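Surface presentation of antigens protein SpaK (Salmonella typhimurium, PDB 2FM8) stores type III secretion effectors such as SipA, SopA, SopE and SopE2 in the bacterial cytoplasm and keeps them competent for secretion into host cells. Local coordinates at residues 52-58 against 98-104; 13-17 against 115-120; 79-83 against 121-125; 65-69 against 130-134; 6-11 against 27-33. All coordinates share one frame; numbering follows the deposited sequence.

From the N terminus, helix 6-17 first meets the turn and strand start at 27-33 in interaction 5, a short loop closed before interaction 1 opens. The same helix reaches across to helix 112-132 in interaction 2, a loop so long that it encloses all of interaction 1, the pairing of strands 51-57 and 97-103. Helix 62-78 then supplies 65-69 to interaction 4, and the loop behind it supplies 79-83 to interaction 3; both end on helix 112-132, with interaction 3 lying within the span of interaction 4. Interactions 3 and 4 each cross interactions 1 and 2, and interaction 5 crosses interaction 2. Helix 112-132 thus ties together helix 6-17, the 79-83 loop and helix 62-78.

Interaction 1: 52-58 against 98-104; sequences VWIWAQL and LTLKALV
Trp53 to Gln57 pair with Leu103 to Thr99 as two antiparallel strands, a buried backbone ladder within the five-stranded sheet, where strand 51-57 is the central one. Hydrogen bonds run both ways between Ile54 and Ala102 and between Ala56 and Leu100; Ala102 N reaches Ile54 O at 2.7 Å with a nearly straight N-H...O angle of 168°. Single bonds extend the ladder, Val104 N to Val52 O at one end and Leu58 N to Leu98 O at the other. Beyond Val52, a water accepts from Val52 N and donates to Val104 O, bridging the two strands at that end of the ladder.

On the face of Trp53, Trp55, Lys101 and Leu103, Leu103 lies over the Trp53 indole: its CB sits 3.9 Å from the centroid of the six-membered ring in a CH-pi contact, and its CD1 is 3.7 Å from Trp53 CE2. Lys101 CB passes 3.9 Å from Trp53 CZ3. CG of Trp55 is set between backbone N and carbonyl carbon (chi1 83°), which brings Trp55 CD1 to 3.5 Å from Thr99 CG2. This face also packs on another protein chain. On the other, Ile54 CD1 touches Val104 CG2 at 3.6 Å, and Ile54, Ala56 and Leu100 carry helix 112-132. The strand pair forms the middle of the antiparallel sheet, which helix 112-132 backs on one side, consistent with the alpha/beta fold of type III secretion chaperones.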
# COMPACT_ATOMS: atom_id res chain seq x y z
N VAL A 52 -7.68 -24.37 6.67
CA VAL A 52 -7.93 -23.82 7.99
C VAL A 52 -7.30 -22.43 8.14
O VAL A 52 -6.09 -22.26 7.98
CB VAL A 52 -7.46 -24.75 9.08
CG1 VAL A 52 -7.69 -24.12 10.45
CG2 VAL A 52 -8.22 -26.07 8.99
N TRP A 53 -8.13 -21.44 8.45
CA TRP A 53 -7.69 -20.09 8.68
C TRP A 53 -7.87 -19.64 10.14
O TRP A 53 -8.91 -19.88 10.77
CB TRP A 53 -8.51 -19.14 7.81
CG TRP A 53 -8.24 -19.20 6.35
CD1 TRP A 53 -8.87 -19.98 5.45
CD2 TRP A 53 -7.31 -18.39 5.60
NE1 TRP A 53 -8.40 -19.75 4.20
CE2 TRP A 53 -7.44 -18.77 4.26
CE3 TRP A 53 -6.39 -17.39 5.94
CZ2 TRP A 53 -6.67 -18.19 3.24
CZ3 TRP A 53 -5.62 -16.82 4.92
CH2 TRP A 53 -5.77 -17.21 3.60
N ILE A 54 -6.85 -18.96 10.66
CA ILE A 54 -6.96 -18.24 11.94
C ILE A 54 -6.82 -16.77 11.59
O ILE A 54 -5.91 -16.40 10.83
CB ILE A 54 -5.84 -18.66 12.91
CG1 ILE A 54 -5.89 -20.15 13.22
CG2 ILE A 54 -5.90 -17.87 14.25
CD1 ILE A 54 -4.57 -20.66 13.86
N TRP A 55 -7.72 -15.93 12.09
CA TRP A 55 -7.59 -14.51 11.79
C TRP A 55 -8.19 -13.63 12.87
O TRP A 55 -8.86 -14.11 13.77
CB TRP A 55 -8.19 -14.18 10.43
CG TRP A 55 -9.67 -13.97 10.39
CD1 TRP A 55 -10.36 -12.76 10.46
CD2 TRP A 55 -10.66 -14.97 10.24
NE1 TRP A 55 -11.70 -12.98 10.36
CE2 TRP A 55 -11.92 -14.32 10.23
CE3 TRP A 55 -10.61 -16.35 10.10
CZ2 TRP A 55 -13.11 -15.01 10.09
CZ3 TRP A 55 -11.78 -17.03 9.97
CH2 TRP A 55 -13.02 -16.37 9.96
N ALA A 56 -7.88 -12.35 12.78
CA ALA A 56 -8.40 -11.33 13.68
C ALA A 56 -8.45 -10.00 12.96
O ALA A 56 -7.51 -9.64 12.25
CB ALA A 56 -7.51 -11.21 14.91
N GLN A 57 -9.54 -9.27 13.14
CA GLN A 57 -9.58 -7.84 12.81
C GLN A 57 -8.81 -7.04 13.83
O GLN A 57 -8.85 -7.34 15.02
CB GLN A 57 -11.02 -7.36 12.74
CG GLN A 57 -11.77 -7.95 11.58
CD GLN A 57 -13.23 -7.55 11.59
OE1 GLN A 57 -13.63 -6.66 12.35
NE2 GLN A 57 -14.03 -8.19 10.73
N LEU A 58 -8.10 -6.01 13.37
CA LEU A 58 -7.15 -5.34 14.23
C LEU A 58 -7.62 -4.01 14.81
O LEU A 58 -6.84 -3.35 15.48
CB LEU A 58 -5.81 -5.18 13.52
CG LEU A 58 -5.08 -6.47 13.19
CD1 LEU A 58 -3.90 -6.16 12.28
CD2 LEU A 58 -4.63 -7.20 14.44
N LEU A 98 -8.12 -3.55 9.23
CA LEU A 98 -7.05 -4.42 8.85
C LEU A 98 -7.19 -5.79 9.54
O LEU A 98 -7.50 -5.87 10.74
CB LEU A 98 -5.71 -3.82 9.23
CG LEU A 98 -4.48 -4.53 8.65
CD1 LEU A 98 -4.41 -4.36 7.13
CD2 LEU A 98 -3.25 -3.89 9.30
N THR A 99 -6.92 -6.85 8.79
CA THR A 99 -7.05 -8.22 9.28
C THR A 99 -5.71 -8.96 9.24
O THR A 99 -4.97 -8.89 8.26
CB THR A 99 -8.16 -8.93 8.48
OG1 THR A 99 -9.41 -8.25 8.75
CG2 THR A 99 -8.33 -10.34 8.92
N LEU A 100 -5.38 -9.64 10.33
CA LEU A 100 -4.21 -10.50 10.38
C LEU A 100 -4.70 -11.92 10.18
O LEU A 100 -5.63 -12.35 10.85
CB LEU A 100 -3.51 -10.39 11.75
CG LEU A 100 -2.24 -11.24 11.93
CD1 LEU A 100 -1.14 -10.70 10.97
CD2 LEU A 100 -1.77 -11.23 13.39
N LYS A 101 -4.05 -12.66 9.29
CA LYS A 101 -4.58 -13.97 8.87
C LYS A 101 -3.44 -14.98 8.77
O LYS A 101 -2.37 -14.66 8.23
CB LYS A 101 -5.22 -13.92 7.47
CG LYS A 101 -6.19 -12.82 7.21
CD LYS A 101 -6.92 -13.02 5.85
CE LYS A 101 -6.06 -12.78 4.62
NZ LYS A 101 -6.84 -12.94 3.26
N ALA A 102 -3.70 -16.19 9.22
CA ALA A 102 -2.81 -17.32 9.05
C ALA A 102 -3.54 -18.43 8.30
O ALA A 102 -4.59 -18.91 8.77
CB ALA A 102 -2.36 -17.82 10.40
N LEU A 103 -3.04 -18.79 7.13
CA LEU A 103 -3.46 -19.99 6.46
C LEU A 103 -2.62 -21.07 7.06
O LEU A 103 -1.45 -21.19 6.77
CB LEU A 103 -3.21 -19.88 4.94
CG LEU A 103 -3.51 -21.13 4.10
CD1 LEU A 103 -4.95 -21.52 4.26
CD2 LEU A 103 -3.19 -20.90 2.65
N VAL A 104 -3.21 -21.86 7.94
CA VAL A 104 -2.45 -22.81 8.74
C VAL A 104 -1.88 -23.97 7.92
O VAL A 104 -2.62 -24.63 7.17
CB VAL A 104 -3.29 -23.40 9.86
CG1 VAL A 104 -2.44 -24.28 10.75
CG2 VAL A 104 -3.96 -22.29 10.69
O HOH W 1 -4.97 -25.25 6.27

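Interaction 2: 13-17 against 115-120; sequences ALEVS and FSTALN
Ala13 drops its methyl onto helix 112-132 beside Ser116, and helix 6-17 crosses there in a helix-helix packing with a signed angle of -76° between the short axes. The axes come within 8.7 Å, and the small residues Ala13 and Ser116 bring their CA atoms to 4.3 Å. The Ala13 methyl is the bump, and its hollow is made by Phe115, Ser116 and Leu119. Ala13 CB lies 3.9 Å from Phe115 CD2 and equally 3.9 Å from Leu119 CD1, with the Ser116 backbone as the floor. Leu14 starts off away from the partner helix, but its end returns so that CD2 touches Leu119 CD1 loosely. Val16 CG1 closes another border of the patch against the Ser116 side chain.

Next to this apolar fit is a small polar cluster. Ser116 turns its hydroxyl opposite its own backbone N (chi1 -169°), across to helix 6-17, 2.8 Å from Ser17 OG and within bonding distance of Ala13 O. Leu14, Ser17, Leu119 and Asn120 also touch the chain of another protein, and a polar side chain of that chain hydrogen-bonds Asn120 OD1. Asn120 ND2 works twice: it bonds to Ser116 O within its own helix and, nearly in its amide plane, gives Ser17 OG a 3.0 Å hydrogen bond at 167°.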
# COMPACT_ATOMS: atom_id res chain seq x y z
N ALA A 13 -6.67 -28.25 21.59
CA ALA A 13 -5.61 -27.25 21.71
C ALA A 13 -5.75 -26.37 22.94
O ALA A 13 -4.76 -26.01 23.58
CB ALA A 13 -5.56 -26.36 20.46
N LEU A 14 -6.99 -26.00 23.25
CA LEU A 14 -7.26 -25.13 24.38
C LEU A 14 -7.04 -25.88 25.68
O LEU A 14 -6.59 -25.29 26.65
CB LEU A 14 -8.68 -24.57 24.32
CG LEU A 14 -8.95 -23.61 23.16
CD1 LEU A 14 -10.43 -23.26 23.15
CD2 LEU A 14 -8.09 -22.34 23.22
N GLU A 15 -7.30 -27.19 25.66
CA GLU A 15 -7.00 -28.04 26.80
C GLU A 15 -5.50 -28.13 27.02
O GLU A 15 -5.04 -27.92 28.14
CB GLU A 15 -7.57 -29.45 26.61
CG GLU A 15 -7.47 -30.32 27.88
CD GLU A 15 -8.16 -31.68 27.71
OE1 GLU A 15 -8.24 -32.17 26.54
OE2 GLU A 15 -8.63 -32.24 28.72
N VAL A 16 -4.74 -28.42 25.95
CA VAL A 16 -3.26 -28.39 26.03
C VAL A 16 -2.75 -27.04 26.62
O VAL A 16 -1.82 -27.00 27.41
CB VAL A 16 -2.60 -28.59 24.62
CG1 VAL A 16 -1.07 -28.31 24.65
CG2 VAL A 16 -2.88 -29.99 24.07
N SER A 17 -3.40 -25.94 26.24
CA SER A 17 -3.00 -24.60 26.68
C SER A 17 -3.34 -24.33 28.13
O SER A 17 -2.85 -23.36 28.70
CB SER A 17 -3.67 -23.53 25.80
OG SER A 17 -3.21 -23.64 24.48
N PHE A 115 -1.81 -27.94 17.03
CA PHE A 115 -2.70 -26.82 16.78
C PHE A 115 -2.58 -25.74 17.87
O PHE A 115 -2.71 -24.57 17.58
CB PHE A 115 -4.15 -27.26 16.57
CG PHE A 115 -5.01 -26.20 15.94
CD1 PHE A 115 -4.67 -25.65 14.71
CD2 PHE A 115 -6.14 -25.71 16.61
CE1 PHE A 115 -5.45 -24.66 14.13
CE2 PHE A 115 -6.93 -24.72 16.04
CZ PHE A 115 -6.58 -24.18 14.81
N SER A 116 -2.32 -26.17 19.10
CA SER A 116 -2.06 -25.27 20.22
C SER A 116 -0.86 -24.38 19.95
O SER A 116 -0.88 -23.22 20.26
CB SER A 116 -1.86 -26.05 21.52
OG SER A 116 -1.85 -25.20 22.66
N THR A 117 0.18 -24.94 19.34
CA THR A 117 1.35 -24.15 18.94
C THR A 117 0.96 -23.04 17.97
O THR A 117 1.40 -21.89 18.11
CB THR A 117 2.43 -25.05 18.32
OG1 THR A 117 2.95 -25.93 19.35
CG2 THR A 117 3.57 -24.24 17.70
N ALA A 118 0.12 -23.38 17.00
CA ALA A 118 -0.38 -22.40 16.05
C ALA A 118 -1.24 -21.34 16.73
O ALA A 118 -1.10 -20.16 16.43
CB ALA A 118 -1.18 -23.09 14.93
N LEU A 119 -2.17 -21.75 17.61
CA LEU A 119 -3.05 -20.77 18.25
C LEU A 119 -2.33 -19.82 19.20
O LEU A 119 -2.64 -18.63 19.25
CB LEU A 119 -4.19 -21.45 19.04
CG LEU A 119 -5.37 -22.05 18.29
CD1 LEU A 119 -6.34 -22.75 19.31
CD2 LEU A 119 -6.10 -21.03 17.50
N ASN A 120 -1.40 -20.35 19.99
CA ASN A 120 -0.64 -19.54 20.93
C ASN A 120 0.33 -18.63 20.19
O ASN A 120 0.56 -17.48 20.59
CB ASN A 120 0.09 -20.43 21.91
CG ASN A 120 -0.84 -21.01 22.97
OD1 ASN A 120 -1.32 -20.29 23.85
ND2 ASN A 120 -1.12 -22.29 22.87

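Interaction 3: 79-83 against 121-125; sequences EGCHF and GFYNY
The Phe83 and Tyr125 rings meet with Phe83 CE2 at the edge of the Tyr125 ring, 4.1 Å from Tyr125 CE2. One face of Phe83 is taken by the sulfur of Cys81, which sits 3.3 Å above the ring plane over its centre. The carboxylate of Glu79 also comes to the edge of Tyr125, OE2 lying 3.9 Å from Tyr125 CE1 with the two planes 73° apart. Cys81 SG approaches the tyrosine ring obliquely, in a sulfur-aromatic contact, so the sulfur touches both rings, over the face of Phe83 and at a slant to Tyr125.

Phe83 holds CG between its backbone N and carbonyl carbon (chi1 58°), which directs the ring at the backbone of helix 112-132. Its CZ is 3.4 Å from Phe122 N, and Gly121, having no side chain, lets the ring lie against its CA, 3.8 Å from Phe83 CE2. Gly80, with positive phi, turns the chain out of helix 62-78 and leaves its carbonyl O 3.0 Å from Tyr125 OH. The loop is thus held to the helix mainly by aromatic, sulfur and backbone surfaces.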
# COMPACT_ATOMS: atom_id res chain seq x y z
N GLU A 79 9.51 -11.20 9.25
CA GLU A 79 10.18 -12.05 10.21
C GLU A 79 9.65 -13.50 10.18
O GLU A 79 10.35 -14.44 10.60
CB GLU A 79 10.19 -11.41 11.61
CG GLU A 79 8.99 -11.64 12.46
CD GLU A 79 9.18 -11.16 13.92
OE1 GLU A 79 9.89 -10.12 14.12
OE2 GLU A 79 8.62 -11.84 14.84
N GLY A 80 8.46 -13.70 9.63
CA GLY A 80 7.98 -15.04 9.31
C GLY A 80 7.14 -15.67 10.40
O GLY A 80 7.02 -15.15 11.52
N CYS A 81 6.53 -16.78 10.04
CA CYS A 81 5.57 -17.46 10.90
C CYS A 81 5.65 -18.94 10.57
O CYS A 81 5.24 -19.37 9.48
CB CYS A 81 4.18 -16.92 10.65
SG CYS A 81 2.94 -17.77 11.57
N HIS A 82 6.16 -19.71 11.51
CA HIS A 82 6.48 -21.12 11.30
C HIS A 82 5.25 -22.02 11.08
O HIS A 82 5.42 -23.11 10.57
CB HIS A 82 7.29 -21.69 12.48
CG HIS A 82 8.60 -21.00 12.74
ND1 HIS A 82 9.63 -20.97 11.81
CD2 HIS A 82 9.06 -20.33 13.83
CE1 HIS A 82 10.65 -20.30 12.32
NE2 HIS A 82 10.33 -19.90 13.54
N PHE A 83 4.05 -21.58 11.46
CA PHE A 83 2.85 -22.44 11.36
C PHE A 83 1.92 -22.08 10.18
O PHE A 83 0.88 -22.71 9.96
CB PHE A 83 2.07 -22.49 12.70
CG PHE A 83 1.62 -21.15 13.20
CD1 PHE A 83 0.47 -20.56 12.71
CD2 PHE A 83 2.37 -20.46 14.14
CE1 PHE A 83 0.07 -19.30 13.15
CE2 PHE A 83 1.98 -19.20 14.58
CZ PHE A 83 0.83 -18.63 14.09
N GLY A 121 0.90 -19.14 19.09
CA GLY A 121 1.76 -18.35 18.24
C GLY A 121 0.99 -17.19 17.61
O GLY A 121 1.46 -16.06 17.58
N PHE A 122 -0.21 -17.48 17.12
CA PHE A 122 -1.09 -16.45 16.60
C PHE A 122 -1.41 -15.42 17.66
O PHE A 122 -1.36 -14.24 17.40
CB PHE A 122 -2.38 -17.01 16.00
CG PHE A 122 -3.15 -15.98 15.21
CD1 PHE A 122 -2.95 -15.84 13.85
CD2 PHE A 122 -4.05 -15.13 15.84
CE1 PHE A 122 -3.63 -14.86 13.12
CE2 PHE A 122 -4.74 -14.17 15.12
CZ PHE A 122 -4.53 -14.03 13.76
N TYR A 123 -1.75 -15.86 18.86
CA TYR A 123 -1.94 -14.93 19.98
C TYR A 123 -0.76 -13.96 20.15
O TYR A 123 -0.95 -12.74 20.32
CB TYR A 123 -2.19 -15.72 21.28
CG TYR A 123 -2.48 -14.87 22.48
CD1 TYR A 123 -3.79 -14.48 22.78
CD2 TYR A 123 -1.46 -14.41 23.30
CE1 TYR A 123 -4.06 -13.67 23.87
CE2 TYR A 123 -1.73 -13.59 24.41
CZ TYR A 123 -3.04 -13.23 24.69
OH TYR A 123 -3.32 -12.43 25.79
N ASN A 124 0.46 -14.50 20.19
CA ASN A 124 1.65 -13.70 20.31
C ASN A 124 1.71 -12.61 19.21
O ASN A 124 1.94 -11.42 19.47
CB ASN A 124 2.90 -14.57 20.16
CG ASN A 124 3.28 -15.32 21.40
OD1 ASN A 124 2.80 -15.06 22.50
ND2 ASN A 124 4.18 -16.27 21.23
N TYR A 125 1.50 -13.02 17.97
CA TYR A 125 1.53 -12.04 16.87
C TYR A 125 0.38 -11.08 16.92
O TYR A 125 0.54 -9.91 16.57
CB TYR A 125 1.54 -12.71 15.50
CG TYR A 125 2.79 -13.46 15.20
CD1 TYR A 125 3.99 -12.81 14.91
CD2 TYR A 125 2.77 -14.84 15.17
CE1 TYR A 125 5.14 -13.57 14.58
CE2 TYR A 125 3.88 -15.58 14.87
CZ TYR A 125 5.05 -14.96 14.60
OH TYR A 125 6.10 -15.82 14.31

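Interaction 4: 65-69 against 130-134; sequences VLQQR and SRSLM
Leu133 and Val65 meet through side-chain torsions that turn their branches toward each other where helix 62-78 meets the segment 130-134. In Leu133, CG stands anti to the carbonyl carbon (chi1 -71°), and CD2 is carried against the backbone of helix 62-78, 3.7 Å from Leu66 N and 4.1 Å from Leu66 CB. Val65 lays CG1 against the Leu133 carbonyl, 3.4 Å from the oxygen; CG2 comes nearly as close to the same oxygen. Arg69 bends at chi2 (101°), and its aliphatic part passes the other carbonyl of the turn, with CG 3.3 Å from Ser132 O.

Here helix 112-132 has just ended: Leu133 is the first residue to leave helical angles, and the backbone carbonyls of the last residues face helix 62-78. Ser132 OG bonds to Glu72, one helical turn further along. Leu133 and Leu66 both continue inward onto Leu98 of the sheet, and Leu66 also packs on Leu74 of the second subunit, so the seam borders the dimer interface. Arg69 NH1 approaches Met134 O at 3.0 Å, but at an angle too poor for a hydrogen bond. Across the two segments the contact therefore depends on leucine and valine packing and on aliphatic carbons resting against carbonyl oxygens, while the guanidinium's charge probably adds a favourable but loosely directed attraction to the Met134 carbonyl.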
# COMPACT_ATOMS: atom_id res chain seq x y z
N VAL A 65 -4.06 4.02 11.06
CA VAL A 65 -2.76 3.96 11.72
C VAL A 65 -1.74 3.31 10.80
O VAL A 65 -0.56 3.68 10.81
CB VAL A 65 -2.83 3.25 13.08
CG1 VAL A 65 -1.45 3.17 13.69
CG2 VAL A 65 -3.78 4.02 14.03
N LEU A 66 -2.20 2.35 9.99
CA LEU A 66 -1.33 1.70 8.99
C LEU A 66 -0.61 2.72 8.06
O LEU A 66 0.51 2.48 7.62
CB LEU A 66 -2.12 0.68 8.19
CG LEU A 66 -1.35 -0.25 7.23
CD1 LEU A 66 -0.31 -1.12 7.93
CD2 LEU A 66 -2.34 -1.11 6.50
N GLN A 67 -1.23 3.85 7.80
CA GLN A 67 -0.62 4.91 6.98
C GLN A 67 0.73 5.40 7.53
O GLN A 67 1.57 5.86 6.78
CB GLN A 67 -1.58 6.10 6.81
CG GLN A 67 -2.95 5.73 6.24
CD GLN A 67 -3.92 6.87 6.22
OE1 GLN A 67 -3.52 8.06 6.17
NE2 GLN A 67 -5.20 6.54 6.22
N GLN A 68 0.90 5.33 8.84
CA GLN A 68 2.12 5.76 9.49
C GLN A 68 3.02 4.60 9.90
O GLN A 68 4.17 4.82 10.16
CB GLN A 68 1.79 6.57 10.75
CG GLN A 68 1.37 8.00 10.49
CD GLN A 68 0.91 8.70 11.79
OE1 GLN A 68 1.24 8.25 12.90
NE2 GLN A 68 0.16 9.79 11.65
N ARG A 69 2.47 3.39 9.99
CA ARG A 69 3.19 2.25 10.57
C ARG A 69 3.44 1.09 9.63
O ARG A 69 3.78 -0.02 10.07
CB ARG A 69 2.44 1.76 11.80
CG ARG A 69 3.06 2.24 13.07
CD ARG A 69 2.35 3.37 13.64
NE ARG A 69 3.24 4.08 14.56
CZ ARG A 69 2.83 4.68 15.69
NH1 ARG A 69 1.52 4.66 16.08
NH2 ARG A 69 3.76 5.30 16.45
N SER A 130 -1.33 -5.77 16.91
CA SER A 130 -2.31 -4.81 17.43
C SER A 130 -1.63 -3.61 18.13
O SER A 130 -2.03 -2.46 17.95
CB SER A 130 -3.37 -5.52 18.31
OG SER A 130 -2.85 -5.90 19.55
N ARG A 131 -0.56 -3.88 18.88
CA ARG A 131 0.21 -2.81 19.51
C ARG A 131 0.96 -1.94 18.51
O ARG A 131 1.06 -0.73 18.69
CB ARG A 131 1.20 -3.40 20.56
CG ARG A 131 0.50 -3.96 21.78
CD ARG A 131 1.36 -4.88 22.58
NE ARG A 131 0.74 -5.19 23.86
CZ ARG A 131 1.39 -5.52 24.97
NH1 ARG A 131 2.71 -5.63 24.99
NH2 ARG A 131 0.70 -5.70 26.09
N SER A 132 1.49 -2.54 17.44
CA SER A 132 2.10 -1.73 16.40
C SER A 132 1.09 -0.79 15.72
O SER A 132 1.50 0.21 15.12
CB SER A 132 2.77 -2.57 15.30
OG SER A 132 3.93 -3.22 15.78
N LEU A 133 -0.20 -1.13 15.77
CA LEU A 133 -1.25 -0.30 15.14
C LEU A 133 -2.03 0.56 16.13
O LEU A 133 -3.09 1.10 15.81
CB LEU A 133 -2.20 -1.17 14.36
CG LEU A 133 -1.54 -1.73 13.10
CD1 LEU A 133 -2.29 -2.95 12.64
CD2 LEU A 133 -1.44 -0.72 11.97
N MET A 134 -1.48 0.72 17.31
CA MET A 134 -2.12 1.52 18.32
C MET A 134 -1.83 2.97 17.96
O MET A 134 -0.70 3.29 17.57
CB MET A 134 -1.56 1.18 19.70
CG MET A 134 -2.58 1.25 20.78
SD MET A 134 -1.96 0.73 22.40
CE MET A 134 -0.82 2.12 22.63

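Interaction 5: 6-11 against 27-33; sequences IAELVR and IDSHSTI
Ile6 opens the contact by bringing CG2 to Ile33 CD1, 4.3 Å away, in a helix-on-sheet packing where helix 6-17 meets strand 32-37, outermost within this chain, and the turn before it. Ala7 comes next and lies centrally: its CA is 4.0 Å from Ile33 CD1, while its methyl CB faces Ile27 CG1 at 4.1 Å, so the small residue rests against both isoleucines. Glu8 points its CB outward and pairs with Arg11 in a salt bridge (3.2 Å from OE2 to Arg11 NH1) whose hydrogen bond is weak. Val10, one turn on from Ile6, runs alongside Ile33, the two side chains pointing opposite ways, with CG2 3.9 Å from Ile33 CD1. Ile6 and Val10 also pack on Ile45, so the helix rests on strand 43-48 too.

Strand 32-37 does not end the sheet: Thr32 and Ile33 pair in an antiparallel ladder with a strand of another protein chain, so the sheet under this helix runs on into that chain. Arg11 closes the segment. Bent at chi3 (-87°), it lays its guanidinium across Ile27, and a water at the edge of that plane accepts from Arg11 NH2 and, at 2.7 Å, from Ile27 N.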
# COMPACT_ATOMS: atom_id res chain seq x y z
N ILE A 6 -12.86 -29.52 13.22
CA ILE A 6 -12.22 -28.30 13.73
C ILE A 6 -12.59 -27.98 15.20
O ILE A 6 -11.73 -27.59 15.99
CB ILE A 6 -12.44 -27.09 12.75
CG1 ILE A 6 -11.53 -25.92 13.13
CG2 ILE A 6 -13.89 -26.63 12.73
CD1 ILE A 6 -10.06 -26.23 13.06
N ALA A 7 -13.86 -28.16 15.56
CA ALA A 7 -14.27 -28.00 16.95
C ALA A 7 -13.43 -28.90 17.87
O ALA A 7 -12.96 -28.46 18.92
CB ALA A 7 -15.77 -28.30 17.13
N GLU A 8 -13.20 -30.15 17.46
CA GLU A 8 -12.47 -31.05 18.34
C GLU A 8 -11.00 -30.70 18.41
O GLU A 8 -10.36 -30.84 19.47
CB GLU A 8 -12.69 -32.52 18.00
CG GLU A 8 -14.02 -33.10 18.53
CD GLU A 8 -14.44 -32.61 19.97
OE1 GLU A 8 -13.64 -32.74 20.94
OE2 GLU A 8 -15.60 -32.11 20.10
N LEU A 9 -10.47 -30.21 17.29
CA LEU A 9 -9.11 -29.70 17.26
C LEU A 9 -8.94 -28.49 18.20
O LEU A 9 -7.98 -28.45 18.98
CB LEU A 9 -8.71 -29.31 15.83
CG LEU A 9 -7.21 -29.30 15.56
CD1 LEU A 9 -6.60 -30.67 15.87
CD2 LEU A 9 -6.92 -28.87 14.12
N VAL A 10 -9.85 -27.53 18.11
CA VAL A 10 -9.82 -26.33 18.92
C VAL A 10 -9.95 -26.70 20.42
O VAL A 10 -9.20 -26.21 21.26
CB VAL A 10 -10.94 -25.35 18.49
CG1 VAL A 10 -11.16 -24.25 19.51
CG2 VAL A 10 -10.60 -24.73 17.13
N ARG A 11 -10.91 -27.57 20.73
CA ARG A 11 -11.16 -27.98 22.11
C ARG A 11 -9.88 -28.61 22.70
O ARG A 11 -9.44 -28.29 23.81
CB ARG A 11 -12.39 -28.92 22.14
CG ARG A 11 -12.73 -29.45 23.48
CD ARG A 11 -14.09 -30.26 23.54
NE ARG A 11 -15.24 -29.36 23.77
CZ ARG A 11 -16.12 -28.94 22.84
NH1 ARG A 11 -16.05 -29.36 21.58
NH2 ARG A 11 -17.09 -28.09 23.20
N ILE A 27 -19.85 -25.07 20.10
CA ILE A 27 -19.09 -25.04 18.84
C ILE A 27 -19.24 -26.44 18.25
O ILE A 27 -19.13 -27.44 18.98
CB ILE A 27 -17.60 -24.66 19.05
CG1 ILE A 27 -16.90 -25.65 19.99
CG2 ILE A 27 -17.51 -23.24 19.63
CD1 ILE A 27 -15.42 -25.42 20.15
N ASP A 28 -19.55 -26.50 16.96
CA ASP A 28 -19.97 -27.75 16.29
C ASP A 28 -20.94 -27.50 15.14
O ASP A 28 -21.36 -28.44 14.49
CB ASP A 28 -20.59 -28.79 17.26
CG ASP A 28 -21.85 -28.27 17.99
OD1 ASP A 28 -22.23 -27.07 17.84
OD2 ASP A 28 -22.46 -29.08 18.74
N SER A 29 -21.30 -26.24 14.89
CA SER A 29 -22.20 -25.89 13.80
C SER A 29 -21.45 -25.67 12.49
O SER A 29 -22.06 -25.33 11.48
CB SER A 29 -23.01 -24.64 14.15
OG SER A 29 -23.86 -24.87 15.29
N HIS A 30 -20.12 -25.87 12.51
CA HIS A 30 -19.27 -25.62 11.35
C HIS A 30 -19.45 -24.19 10.82
O HIS A 30 -19.45 -23.96 9.61
CB HIS A 30 -19.53 -26.64 10.24
CG HIS A 30 -19.38 -28.06 10.69
ND1 HIS A 30 -20.46 -28.92 10.82
CD2 HIS A 30 -18.29 -28.77 11.06
CE1 HIS A 30 -20.03 -30.10 11.25
NE2 HIS A 30 -18.72 -30.04 11.39
N SER A 31 -19.62 -23.24 11.74
CA SER A 31 -19.43 -21.83 11.44
C SER A 31 -18.05 -21.45 12.00
O SER A 31 -17.31 -22.29 12.53
CB SER A 31 -20.49 -20.94 12.12
OG SER A 31 -21.69 -21.63 12.37
N THR A 32 -17.74 -20.18 11.94
CA THR A 32 -16.54 -19.67 12.55
C THR A 32 -16.60 -19.81 14.06
O THR A 32 -17.60 -19.48 14.68
CB THR A 32 -16.39 -18.24 12.13
OG1 THR A 32 -16.35 -18.22 10.70
CG2 THR A 32 -15.13 -17.64 12.69
N ILE A 33 -15.52 -20.36 14.62
CA ILE A 33 -15.28 -20.40 16.06
C ILE A 33 -14.58 -19.10 16.44
O ILE A 33 -13.66 -18.65 15.75
CB ILE A 33 -14.41 -21.60 16.43
CG1 ILE A 33 -15.15 -22.88 16.11
CG2 ILE A 33 -14.04 -21.58 17.91
CD1 ILE A 33 -14.30 -24.10 16.22
O HOH W 2 -19.67 -27.35 21.49